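PDB 5AJ8: tubulin binding cofactor C from Leishmania major, which probably acts as a chaperone in the folding of tubulin, the modelled chain being its C-terminal, cofactor C-type domain. Local coordinates for residues G10-G14 and T172-S177; K27-G33 and S47-C53; R92-C98 and E160-S164; N135-V139 and H152-L156. The protein carries 1 engineered substitution. All coordinates share one frame; numbering follows the deposited sequence.

Contact 1: residues G10-G14 and T172-S177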
loop_
_atom_site.group_PDB
_atom_site.type_symbol
_atom_site.label_atom_id
_atom_site.label_comp_id
_atom_site.label_asym_id
_atom_site.label_seq_id
_atom_site.Cartn_x
_atom_site.Cartn_y
_atom_site.Cartn_z
ATOM N N GLY A 10 -8.060 1.929 -14.344
ATOM C CA GLY A 10 -7.192 0.790 -13.919
ATOM C C GLY A 10 -5.764 0.968 -14.410
ATOM O O GLY A 10 -5.396 0.420 -15.447
ATOM N N ASN A 11 -4.968 1.737 -13.665
ATOM C CA ASN A 11 -3.577 2.019 -14.042
ATOM C C ASN A 11 -2.647 0.860 -13.721
ATOM O O ASN A 11 -2.684 0.324 -12.618
ATOM C CB ASN A 11 -3.079 3.279 -13.332
ATOM C CG ASN A 11 -3.716 4.547 -13.877
ATOM O OD1 ASN A 11 -3.908 4.710 -15.091
ATOM N ND2 ASN A 11 -4.026 5.465 -12.978
ATOM N N VAL A 12 -1.825 0.475 -14.690
ATOM C CA VAL A 12 -0.865 -0.615 -14.531
ATOM C C VAL A 12 0.549 -0.025 -14.410
ATOM O O VAL A 12 0.921 0.848 -15.209
ATOM C CB VAL A 12 -0.898 -1.572 -15.729
ATOM C CG1 VAL A 12 0.137 -2.682 -15.567
ATOM C CG2 VAL A 12 -2.291 -2.159 -15.917
ATOM N N TYR A 13 1.318 -0.505 -13.438
ATOM C CA TYR A 13 2.682 -0.035 -13.185
ATOM C C TYR A 13 3.646 -1.212 -13.103
ATOM O O TYR A 13 3.241 -2.338 -12.871
ATOM C CB TYR A 13 2.786 0.712 -11.864
ATOM C CG TYR A 13 1.956 1.970 -11.803
ATOM C CD1 TYR A 13 0.621 1.905 -11.412
ATOM C CD2 TYR A 13 2.487 3.200 -12.152
ATOM C CE1 TYR A 13 -0.164 3.040 -11.355
ATOM C CE2 TYR A 13 1.708 4.354 -12.099
ATOM C CZ TYR A 13 0.379 4.267 -11.712
ATOM O OH TYR A 13 -0.409 5.382 -11.638
ATOM N N GLY A 14 4.923 -0.907 -13.275
ATOM C CA GLY A 14 5.987 -1.902 -13.366
ATOM C C GLY A 14 5.966 -2.664 -14.686
ATOM O O GLY A 14 5.132 -2.388 -15.563
ATOM N N THR A 172 5.022 8.550 -11.254
ATOM C CA THR A 172 5.456 7.525 -12.193
ATOM C C THR A 172 4.389 7.383 -13.275
ATOM O O THR A 172 3.190 7.304 -12.985
ATOM C CB THR A 172 5.651 6.167 -11.488
ATOM O OG1 THR A 172 6.586 6.297 -10.412
ATOM C CG2 THR A 172 6.143 5.112 -12.452
ATOM N N LEU A 173 4.822 7.349 -14.525
ATOM C CA LEU A 173 3.902 7.212 -15.654
ATOM C C LEU A 173 3.430 5.758 -15.724
ATOM O O LEU A 173 4.252 4.847 -15.700
ATOM C CB LEU A 173 4.621 7.603 -16.953
ATOM C CG LEU A 173 3.895 7.456 -18.298
ATOM C CD1 LEU A 173 2.697 8.395 -18.412
ATOM C CD2 LEU A 173 4.871 7.689 -19.456
ATOM N N PRO A 174 2.107 5.528 -15.792
ATOM C CA PRO A 174 1.633 4.140 -15.914
ATOM C C PRO A 174 2.148 3.477 -17.180
ATOM O O PRO A 174 2.339 4.147 -18.198
ATOM C CB PRO A 174 0.102 4.271 -15.972
ATOM C CG PRO A 174 -0.208 5.650 -15.497
ATOM C CD PRO A 174 1.004 6.499 -15.730
ATOM N N SER A 175 2.397 2.172 -17.092
ATOM C CA SER A 175 2.790 1.353 -18.241
ATOM C C SER A 175 1.634 1.203 -19.231
ATOM O O SER A 175 1.839 1.172 -20.449
ATOM C CB SER A 175 3.249 -0.028 -17.760
ATOM O OG SER A 175 4.154 0.091 -16.674
ATOM N N SER A 176 0.420 1.120 -18.702
ATOM C CA SER A 176 -0.775 1.109 -19.531
ATOM C C SER A 176 -1.993 1.530 -18.728
ATOM O O SER A 176 -1.889 1.796 -17.530
ATOM C CB SER A 176 -0.985 -0.273 -20.173
ATOM O OG SER A 176 -1.469 -1.247 -19.267
ATOM N N SER A 177 -3.137 1.610 -19.405
ATOM C CA SER A 177 -4.425 1.901 -18.762
ATOM C C SER A 177 -5.594 1.493 -19.658
ATOM O O SER A 177 -5.582 0.417 -20.256
ATOM C CB SER A 177 -4.535 3.384 -18.417
ATOM O OG SER A 177 -5.827 3.678 -17.919
HETATM O O HOH W 1 0.980 7.395 -11.375
#
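Tyr13 and Pro174 lie alongside each other and point the same way, joining an edge strand, 11-17, of a parallel beta-helix to the C-terminal tail of the chain. Pro174 CB sits over one face of the phenol ring, offset toward its rim, and CG comes 4.1 Å from Tyr13 CZ. The rigid, puckered pyrrolidine offers its CB and CG methylenes to the ring. At the ring's edge, in its plane, Tyr13 CE2 meets Thr172 O at 3.4 Å. Water 1 links that same carbonyl to the Tyr13 hydroxyl. With CG beside the backbone N and anti to the carbonyl carbon (chi1 -63°), the ring extends alongside Pro174 and brings CE2 to the Thr172 carbonyl. One residue before Val12, Asn11 also runs next to the proline, with OD1 3.8 Å from Pro174 CG.

The backbones pair as a single antiparallel bridge distorted into a classic beta bulge, in which Ser175 and Ser176 together face Val12. Val12 N gives a nearly straight bond (174°) to Ser176 O at 3.1 Å. Ser175 N returns a more bent one to Val12 O at 2.7 Å. The Tyr13 side chain also packs on Val29 of the next strand and on Ile23, while Thr172 OG1 is held by Phe22 N. Small, polar serines fit this exposed margin. Gly14, whose positive phi favours glycine, turns its carbonyl to the tail, and Ser175 OG donates to Gly14 O at 2.9 Å.

Contact 2: residues K27-G33 and S47-C53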
loop_
_atom_site.group_PDB
_atom_site.type_symbol
_atom_site.label_atom_id
_atom_site.label_comp_id
_atom_site.label_asym_id
_atom_site.label_seq_id
_atom_site.Cartn_x
_atom_site.Cartn_y
_atom_site.Cartn_z
ATOM N N LYS A 27 -8.785 5.357 -9.519
ATOM C CA LYS A 27 -9.829 4.438 -9.051
ATOM C C LYS A 27 -9.391 2.967 -9.020
ATOM O O LYS A 27 -10.212 2.083 -8.751
ATOM C CB LYS A 27 -11.074 4.537 -9.945
ATOM C CG LYS A 27 -11.603 5.950 -10.165
ATOM C CD LYS A 27 -12.467 6.403 -9.017
ATOM C CE LYS A 27 -13.391 7.544 -9.409
ATOM N NZ LYS A 27 -14.172 8.026 -8.231
ATOM N N GLY A 28 -8.126 2.685 -9.325
ATOM C CA GLY A 28 -7.643 1.302 -9.376
ATOM C C GLY A 28 -6.206 1.238 -9.859
ATOM O O GLY A 28 -5.821 1.981 -10.754
ATOM N N VAL A 29 -5.404 0.390 -9.225
ATOM C CA VAL A 29 -4.042 0.152 -9.662
ATOM C C VAL A 29 -3.670 -1.332 -9.677
ATOM O O VAL A 29 -4.192 -2.163 -8.898
ATOM C CB VAL A 29 -2.972 0.969 -8.866
ATOM C CG1 VAL A 29 -3.269 2.453 -8.936
ATOM C CG2 VAL A 29 -2.893 0.537 -7.419
ATOM N N PHE A 30 -2.758 -1.642 -10.594
ATOM C CA PHE A 30 -2.142 -2.950 -10.733
ATOM C C PHE A 30 -0.652 -2.705 -10.786
ATOM O O PHE A 30 -0.193 -1.962 -11.642
ATOM C CB PHE A 30 -2.525 -3.598 -12.076
ATOM C CG PHE A 30 -3.974 -3.947 -12.194
ATOM C CD1 PHE A 30 -4.871 -3.015 -12.705
ATOM C CD2 PHE A 30 -4.451 -5.198 -11.792
ATOM C CE1 PHE A 30 -6.216 -3.322 -12.823
ATOM C CE2 PHE A 30 -5.798 -5.509 -11.907
ATOM C CZ PHE A 30 -6.678 -4.572 -12.421
ATOM N N ILE A 31 0.095 -3.353 -9.902
ATOM C CA ILE A 31 1.540 -3.213 -9.852
ATOM C C ILE A 31 2.153 -4.610 -10.016
ATOM O O ILE A 31 1.894 -5.518 -9.206
ATOM C CB ILE A 31 2.011 -2.610 -8.530
ATOM C CG1 ILE A 31 1.406 -1.226 -8.331
ATOM C CG2 ILE A 31 3.531 -2.494 -8.513
ATOM C CD1 ILE A 31 1.468 -0.734 -6.915
ATOM N N ASN A 32 2.922 -4.778 -11.081
ATOM C CA ASN A 32 3.449 -6.072 -11.468
ATOM C C ASN A 32 4.963 -6.030 -11.578
ATOM O O ASN A 32 5.518 -5.169 -12.247
ATOM C CB ASN A 32 2.848 -6.473 -12.811
ATOM C CG ASN A 32 3.281 -7.850 -13.263
ATOM O OD1 ASN A 32 3.573 -8.046 -14.447
ATOM N ND2 ASN A 32 3.349 -8.810 -12.337
ATOM N N GLY A 33 5.611 -6.970 -10.908
ATOM C CA GLY A 33 7.008 -7.270 -11.144
ATOM C C GLY A 33 7.980 -6.198 -10.704
ATOM O O GLY A 33 8.959 -5.967 -11.383
ATOM N N SER A 47 -9.505 -0.652 -5.911
ATOM C CA SER A 47 -8.628 -1.717 -5.506
ATOM C C SER A 47 -7.181 -1.512 -5.975
ATOM O O SER A 47 -6.917 -0.843 -6.964
ATOM C CB SER A 47 -9.171 -3.085 -5.929
ATOM O OG SER A 47 -9.461 -3.119 -7.297
ATOM N N ALA A 48 -6.266 -2.090 -5.205
ATOM C CA ALA A 48 -4.848 -2.158 -5.518
ATOM C C ALA A 48 -4.464 -3.638 -5.542
ATOM O O ALA A 48 -4.764 -4.376 -4.610
ATOM C CB ALA A 48 -4.043 -1.417 -4.472
ATOM N N PHE A 49 -3.846 -4.063 -6.631
ATOM C CA PHE A 49 -3.406 -5.440 -6.823
ATOM C C PHE A 49 -1.909 -5.442 -7.105
ATOM O O PHE A 49 -1.468 -4.805 -8.050
ATOM C CB PHE A 49 -4.176 -6.064 -7.966
ATOM C CG PHE A 49 -3.900 -7.528 -8.156
ATOM C CD1 PHE A 49 -4.604 -8.485 -7.452
ATOM C CD2 PHE A 49 -2.954 -7.945 -9.067
ATOM C CE1 PHE A 49 -4.356 -9.838 -7.647
ATOM C CE2 PHE A 49 -2.704 -9.290 -9.268
ATOM C CZ PHE A 49 -3.397 -10.236 -8.554
ATOM N N LEU A 50 -1.126 -6.092 -6.242
ATOM C CA LEU A 50 0.308 -6.275 -6.469
ATOM C C LEU A 50 0.590 -7.757 -6.796
ATOM O O LEU A 50 0.081 -8.649 -6.116
ATOM C CB LEU A 50 1.118 -5.852 -5.254
ATOM C CG LEU A 50 1.120 -4.362 -4.870
ATOM C CD1 LEU A 50 -0.116 -3.973 -4.065
ATOM C CD2 LEU A 50 2.371 -4.033 -4.073
ATOM N N SER A 51 1.401 -7.996 -7.824
ATOM C CA SER A 51 1.802 -9.346 -8.162
ATOM C C SER A 51 3.289 -9.449 -8.493
ATOM O O SER A 51 3.876 -8.564 -9.104
ATOM C CB SER A 51 0.978 -9.869 -9.344
ATOM O OG SER A 51 1.092 -8.969 -10.425
ATOM N N ASN A 52 3.879 -10.539 -8.072
ATOM C CA ASN A 52 5.268 -10.825 -8.378
ATOM C C ASN A 52 6.224 -9.701 -7.977
ATOM O O ASN A 52 7.134 -9.368 -8.709
ATOM C CB ASN A 52 5.399 -11.153 -9.860
ATOM C CG ASN A 52 4.474 -12.284 -10.285
ATOM O OD1 ASN A 52 3.733 -12.166 -11.263
ATOM N ND2 ASN A 52 4.503 -13.378 -9.544
ATOM N N CYS A 53 5.984 -9.112 -6.813
ATOM C CA CYS A 53 6.876 -8.107 -6.282
ATOM C C CYS A 53 7.707 -8.724 -5.177
ATOM O O CYS A 53 7.202 -9.547 -4.415
ATOM C CB CYS A 53 6.091 -6.910 -5.736
ATOM S SG CYS A 53 5.225 -5.961 -6.994
HETATM O O HOH W 2 -10.603 -0.491 -8.524
HETATM O O HOH W 3 -6.840 -3.144 -9.261
#
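Ser51 O is gripped by two donors from residues 32-33. Gly33 N reaches it at 3.0 Å in a nearly straight bond (169°), and Asn32 ND2 approaches at 3.3 Å from well above the carbonyl plane. The site closes a pair of parallel strands, 28-32 and 47-51, stacked in register as successive rungs of a parallel beta-helix. Asn32 gains this reach because CG is anti to its backbone N (chi1 -177°), which swings the amide over toward the next rung; a second, weak bond runs from ND2 to Ser51 OG. An asparagine suits this position, since its amide can tie adjacent coils together, and the positive phi of Gly33 suits glycine where the strand is interrupted.

Regular backbone bonds fill the rest, the shortest from Ile31 N to Phe49 O at 2.8 Å. On the buried face aliphatic residues of one rung lie over aliphatic residues of the next: small Ala48 fits beside Val29, its CB 3.7 Å from Val29 CG2, and Ile31 runs side by side with Leu50, pointing the same way, while Cys53 SG tucks against Ile31 CG2 at 4.1 Å. Ile23 of the facing sheet also covers this face. On the outer face, in one of the two conformers of Phe30, the Phe30 and Phe49 side chains sit obliquely, with Phe30 CD2 3.9 Å from Phe49 CB. Where the strands begin, water 2 donates to Lys27 O and accepts from Ser47 N at 2.8 Å.

Contact 3: residues R92-C98 and E160-S164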
loop_
_atom_site.group_PDB
_atom_site.type_symbol
_atom_site.label_atom_id
_atom_site.label_comp_id
_atom_site.label_asym_id
_atom_site.label_seq_id
_atom_site.Cartn_x
_atom_site.Cartn_y
_atom_site.Cartn_z
ATOM N N ARG A 92 5.167 -8.252 5.933
ATOM C CA ARG A 92 5.010 -7.552 7.204
ATOM C C ARG A 92 4.132 -6.313 7.002
ATOM O O ARG A 92 4.348 -5.538 6.052
ATOM C CB ARG A 92 6.374 -7.132 7.758
ATOM C CG ARG A 92 7.361 -8.291 7.849
ATOM C CD ARG A 92 8.576 -7.940 8.698
ATOM N NE ARG A 92 9.276 -6.783 8.149
ATOM C CZ ARG A 92 10.305 -6.189 8.730
ATOM N NH1 ARG A 92 10.747 -6.616 9.898
ATOM N NH2 ARG A 92 10.915 -5.158 8.137
ATOM N N PHE A 93 3.183 -6.122 7.898
ATOM C CA PHE A 93 2.174 -5.059 7.776
ATOM C C PHE A 93 2.246 -3.994 8.842
ATOM O O PHE A 93 2.368 -4.268 10.026
ATOM C CB PHE A 93 0.765 -5.650 7.757
ATOM C CG PHE A 93 0.443 -6.368 6.483
ATOM C CD1 PHE A 93 0.908 -7.636 6.263
ATOM C CD2 PHE A 93 -0.321 -5.751 5.505
ATOM C CE1 PHE A 93 0.616 -8.297 5.090
ATOM C CE2 PHE A 93 -0.601 -6.383 4.319
ATOM C CZ PHE A 93 -0.130 -7.663 4.105
ATOM N N GLY A 94 2.134 -2.764 8.381
ATOM C CA GLY A 94 2.145 -1.587 9.221
ATOM C C GLY A 94 1.094 -0.606 8.725
ATOM O O GLY A 94 0.398 -0.866 7.726
ATOM N N PRO A 95 0.956 0.518 9.433
ATOM C CA PRO A 95 0.016 1.572 9.080
ATOM C C PRO A 95 0.563 2.612 8.085
ATOM O O PRO A 95 1.764 2.964 8.099
ATOM C CB PRO A 95 -0.231 2.234 10.425
ATOM C CG PRO A 95 1.119 2.188 11.083
ATOM C CD PRO A 95 1.662 0.821 10.697
ATOM N N TYR A 96 -0.350 3.120 7.267
ATOM C CA TYR A 96 -0.071 4.120 6.215
ATOM C C TYR A 96 0.489 5.434 6.787
ATOM O O TYR A 96 1.239 6.163 6.116
ATOM C CB TYR A 96 -1.384 4.377 5.473
ATOM C CG TYR A 96 -1.365 5.224 4.228
ATOM C CD1 TYR A 96 -0.608 4.861 3.116
ATOM C CD2 TYR A 96 -2.150 6.363 4.141
ATOM C CE1 TYR A 96 -0.634 5.600 1.957
ATOM C CE2 TYR A 96 -2.183 7.115 2.986
ATOM C CZ TYR A 96 -1.423 6.731 1.895
ATOM O OH TYR A 96 -1.463 7.472 0.744
ATOM N N ARG A 97 0.118 5.727 8.022
ATOM C CA ARG A 97 0.600 6.910 8.702
ATOM C C ARG A 97 2.156 6.965 8.813
ATOM O O ARG A 97 2.708 8.032 9.024
ATOM C CB ARG A 97 -0.067 7.055 10.081
ATOM C CG ARG A 97 0.286 5.963 11.065
ATOM C CD ARG A 97 -0.422 6.139 12.403
ATOM N NE ARG A 97 -0.155 4.992 13.269
ATOM C CZ ARG A 97 -0.997 3.983 13.521
ATOM N NH1 ARG A 97 -2.229 3.953 13.007
ATOM N NH2 ARG A 97 -0.611 2.986 14.329
ATOM N N CYS A 98 2.842 5.820 8.654
ATOM C CA CYS A 98 4.311 5.821 8.571
ATOM C C CYS A 98 4.837 6.615 7.379
ATOM O O CYS A 98 6.007 6.983 7.368
ATOM C CB CYS A 98 4.871 4.385 8.512
ATOM S SG CYS A 98 4.511 3.480 10.033
ATOM N N GLU A 160 10.464 -1.356 13.984
ATOM C CA GLU A 160 10.737 -1.787 12.627
ATOM C C GLU A 160 9.954 -0.932 11.634
ATOM O O GLU A 160 10.085 -1.129 10.445
ATOM C CB GLU A 160 10.351 -3.262 12.447
ATOM C CG GLU A 160 10.960 -4.207 13.472
ATOM C CD GLU A 160 10.452 -5.642 13.334
ATOM O OE1 GLU A 160 9.217 -5.869 13.270
ATOM O OE2 GLU A 160 11.299 -6.549 13.306
ATOM N N GLU A 161 9.141 0.002 12.098
ATOM C CA GLU A 161 8.395 0.845 11.157
ATOM C C GLU A 161 9.378 1.754 10.421
ATOM O O GLU A 161 10.281 2.277 11.013
ATOM C CB GLU A 161 7.275 1.644 11.854
ATOM C CG GLU A 161 6.046 0.787 12.169
ATOM C CD GLU A 161 5.002 1.480 13.070
ATOM O OE1 GLU A 161 5.109 2.688 13.372
ATOM O OE2 GLU A 161 4.053 0.801 13.488
ATOM N N ARG A 162 9.217 1.880 9.116
ATOM C CA ARG A 162 10.040 2.805 8.333
ATOM C C ARG A 162 9.219 4.074 8.075
ATOM O O ARG A 162 8.351 4.094 7.218
ATOM C CB ARG A 162 10.459 2.146 7.036
ATOM C CG ARG A 162 11.296 2.975 6.079
ATOM C CD ARG A 162 11.412 2.140 4.802
ATOM N NE ARG A 162 12.258 2.719 3.768
ATOM C CZ ARG A 162 11.860 3.572 2.829
ATOM N NH1 ARG A 162 10.597 4.040 2.793
ATOM N NH2 ARG A 162 12.762 3.984 1.933
ATOM N N ALA A 163 9.508 5.104 8.857
ATOM C CA ALA A 163 8.765 6.363 8.822
ATOM C C ALA A 163 9.357 7.276 7.746
ATOM O O ALA A 163 10.272 8.029 8.008
ATOM C CB ALA A 163 8.813 7.026 10.198
ATOM N N SER A 164 8.861 7.170 6.521
ATOM C CA SER A 164 9.467 7.854 5.376
ATOM C C SER A 164 9.031 9.337 5.317
ATOM O O SER A 164 7.818 9.649 5.376
ATOM C CB SER A 164 9.107 7.139 4.072
ATOM O OG SER A 164 9.570 7.837 2.926
HETATM O O HOH W 4 10.013 -8.749 11.836
HETATM O O HOH W 5 1.978 2.170 14.891
#
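Arg92 and Glu160 form a long salt bridge, Arg92 NH1 to Glu160 OE2 at 3.5 Å, with the guanidinium and carboxylate planes turned 64° apart. Water 4 lies in the guanidinium plane and spans the same two atoms, accepting from the arginine and donating to the acid. A bend at chi3 (-59°) brings the guanidinium round; its NE is meanwhile held by Asp74, and Glu160 OE1 accepts from Ala157 N. A second water joins Arg97 NH2 to Glu161 OE2.

An inverse gamma turn centred on Ala163 bends the tail where Cys98 O takes a weak bond from Ser164 N at 3.0 Å and meets Ala163 CA at 3.2 Å.

Glu161 then provides the packing. Its carboxylate spreads its two oxygens over different neighbours, OE1 3.5 Å from Cys98 SG and OE2 3.7 Å from Pro95 CD. Cysteine is compact enough to be buried under the acid's methylenes, with Glu161 CB and CG also against Cys98 SG. Pro95, with no N-H to offer, presents CD and CG to the acid, and its carbonyl accepts from Cys98 N. The arrangement is that of a tail crossing outside a parallel beta-helix, pinned along strand 91-95 and the 3-10 turn that follows it.

Contact 4: residues N135-V139 and H152-L156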
loop_
_atom_site.group_PDB
_atom_site.type_symbol
_atom_site.label_atom_id
_atom_site.label_comp_id
_atom_site.label_asym_id
_atom_site.label_seq_id
_atom_site.Cartn_x
_atom_site.Cartn_y
_atom_site.Cartn_z
ATOM N N ASN A 135 -7.297 -1.944 9.952
ATOM C CA ASN A 135 -7.450 -3.156 9.140
ATOM C C ASN A 135 -6.128 -3.809 8.740
ATOM O O ASN A 135 -6.096 -4.993 8.435
ATOM C CB ASN A 135 -8.290 -2.886 7.887
ATOM C CG ASN A 135 -9.776 -2.725 8.200
ATOM O OD1 ASN A 135 -10.242 -3.128 9.269
ATOM N ND2 ASN A 135 -10.518 -2.149 7.274
ATOM N N TYR A 136 -5.034 -3.066 8.787
ATOM C CA TYR A 136 -3.732 -3.650 8.453
ATOM C C TYR A 136 -3.260 -4.762 9.414
ATOM O O TYR A 136 -2.368 -5.514 9.061
ATOM C CB TYR A 136 -2.655 -2.561 8.344
ATOM C CG TYR A 136 -2.230 -2.007 9.654
ATOM C CD1 TYR A 136 -2.893 -0.927 10.207
ATOM C CD2 TYR A 136 -1.167 -2.547 10.355
ATOM C CE1 TYR A 136 -2.523 -0.412 11.418
ATOM C CE2 TYR A 136 -0.796 -2.020 11.582
ATOM C CZ TYR A 136 -1.485 -0.948 12.090
ATOM O OH TYR A 136 -1.140 -0.418 13.299
ATOM N N VAL A 137 -3.797 -4.840 10.633
ATOM C CA VAL A 137 -3.360 -5.878 11.573
ATOM C C VAL A 137 -4.036 -7.218 11.277
ATOM O O VAL A 137 -3.648 -8.208 11.821
ATOM C CB VAL A 137 -3.546 -5.515 13.075
ATOM C CG1 VAL A 137 -2.895 -4.174 13.396
ATOM C CG2 VAL A 137 -5.019 -5.526 13.483
ATOM N N LYS A 138 -5.046 -7.235 10.411
ATOM C CA LYS A 138 -5.701 -8.477 10.048
ATOM C C LYS A 138 -5.513 -8.712 8.545
ATOM O O LYS A 138 -5.774 -7.841 7.740
ATOM C CB LYS A 138 -7.166 -8.500 10.471
ATOM C CG LYS A 138 -7.903 -9.755 10.006
ATOM C CD LYS A 138 -9.120 -10.062 10.865
ATOM C CE LYS A 138 -9.483 -11.543 10.857
ATOM N NZ LYS A 138 -10.605 -11.893 9.936
ATOM N N VAL A 139 -4.973 -9.869 8.194
ATOM C CA VAL A 139 -4.655 -10.193 6.803
ATOM C C VAL A 139 -5.283 -11.535 6.501
ATOM O O VAL A 139 -5.335 -12.408 7.366
ATOM C CB VAL A 139 -3.125 -10.212 6.568
ATOM C CG1 VAL A 139 -2.775 -10.768 5.196
ATOM C CG2 VAL A 139 -2.552 -8.806 6.752
ATOM N N HIS A 152 3.039 -16.712 7.081
ATOM C CA HIS A 152 3.436 -15.923 5.886
ATOM C C HIS A 152 3.361 -14.415 6.014
ATOM O O HIS A 152 3.846 -13.698 5.117
ATOM C CB HIS A 152 2.556 -16.296 4.707
ATOM C CG HIS A 152 2.687 -17.722 4.306
ATOM N ND1 HIS A 152 3.915 -18.330 4.131
ATOM C CD2 HIS A 152 1.754 -18.660 4.022
ATOM C CE1 HIS A 152 3.725 -19.588 3.766
ATOM N NE2 HIS A 152 2.423 -19.809 3.691
ATOM N N TRP A 153 2.726 -13.954 7.100
ATOM C CA TRP A 153 2.615 -12.542 7.402
ATOM C C TRP A 153 2.657 -12.258 8.905
ATOM O O TRP A 153 2.403 -13.119 9.726
ATOM C CB TRP A 153 1.334 -11.974 6.785
ATOM C CG TRP A 153 0.082 -12.433 7.451
ATOM C CD1 TRP A 153 -0.637 -13.539 7.159
ATOM C CD2 TRP A 153 -0.584 -11.795 8.539
ATOM N NE1 TRP A 153 -1.721 -13.650 8.000
ATOM C CE2 TRP A 153 -1.716 -12.583 8.855
ATOM C CE3 TRP A 153 -0.338 -10.631 9.279
ATOM C CZ2 TRP A 153 -2.601 -12.249 9.872
ATOM C CZ3 TRP A 153 -1.238 -10.278 10.278
ATOM C CH2 TRP A 153 -2.358 -11.086 10.565
ATOM N N CYS A 154 3.015 -11.028 9.252
ATOM C CA CYS A 154 2.975 -10.565 10.619
ATOM C C CYS A 154 2.799 -9.055 10.617
ATOM O O CYS A 154 2.782 -8.427 9.549
ATOM C CB CYS A 154 4.243 -10.984 11.377
ATOM S SG CYS A 154 5.758 -10.196 10.810
ATOM N N VAL A 155 2.704 -8.481 11.816
ATOM C CA VAL A 155 2.557 -7.048 12.025
ATOM C C VAL A 155 3.900 -6.480 12.479
ATOM O O VAL A 155 4.536 -7.008 13.371
ATOM C CB VAL A 155 1.442 -6.770 13.056
ATOM C CG1 VAL A 155 1.278 -5.273 13.314
ATOM C CG2 VAL A 155 0.134 -7.375 12.557
ATOM N N LEU A 156 4.350 -5.428 11.813
ATOM C CA LEU A 156 5.586 -4.749 12.143
ATOM C C LEU A 156 5.543 -4.219 13.545
ATOM O O LEU A 156 4.512 -3.703 13.989
ATOM C CB LEU A 156 5.792 -3.544 11.218
ATOM C CG LEU A 156 6.189 -3.861 9.776
ATOM C CD1 LEU A 156 5.909 -2.695 8.861
ATOM C CD2 LEU A 156 7.661 -4.237 9.704
HETATM O O HOH W 6 -4.381 -15.260 7.655
#
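Trp153 turns its CB toward Val139, and chi1 of 71° places CG between the backbone N and the carbonyl carbon, swinging the indole across the loop. From there CG meets Val139 CG1 at 4.0 Å. The ring fusion comes next: CD2 and CE2 both lie under Val139 CB, which stands 3.6 Å from CE2 in a CH-pi contact over the face of the six-membered ring, 15° off its normal. CE3 touches Val139 CG2 at 3.8 Å. Out at the far rim CH2 meets Val137 O, 3.4 Å away at the edge of the ring and near its plane. On the pyrrole side NE1 donates to water 6, which in turn donates to Val139 O, so the one polar atom of the indole is joined to the loop it covers. A beta-branched valine, with its methyls spread, suits an aromatic face.

Two residues on, Val155 rests its CG1 4.2 Å from Tyr136 CE2, and its CG2 lies 3.9 Å from Val137 CA. Tyr136 and Val139 also reach inward to Pro95 and Phe93 of strand 91-95. The contact packs the 3-10 turn and loop leading into edge strand 140-141 against edge strand 153-155 of the other sheet, at one end of the parallel beta-helix.

Overall arrangement
From the N terminus the chain starts in contact 1, whose 172-177 partner lies at the other end of the modelled chain, so everything else falls within its span. Contact 2 closes first, its segments only 14 residues apart, and joins successive rungs of one sheet; its strand 28-35 sits next to 11-17, and the two contacts meet there. Contact 3 opens later, in series with contact 2, and joins strand 91-95 of the second sheet to the tail. Contact 4 lies wholly within contact 3's span and touches it, since strands 91-95 and 153-155 are neighbours. No spans cross. Contacts 1 and 4 lie about 27 Å apart between centres, near opposite ends of the beta-helix.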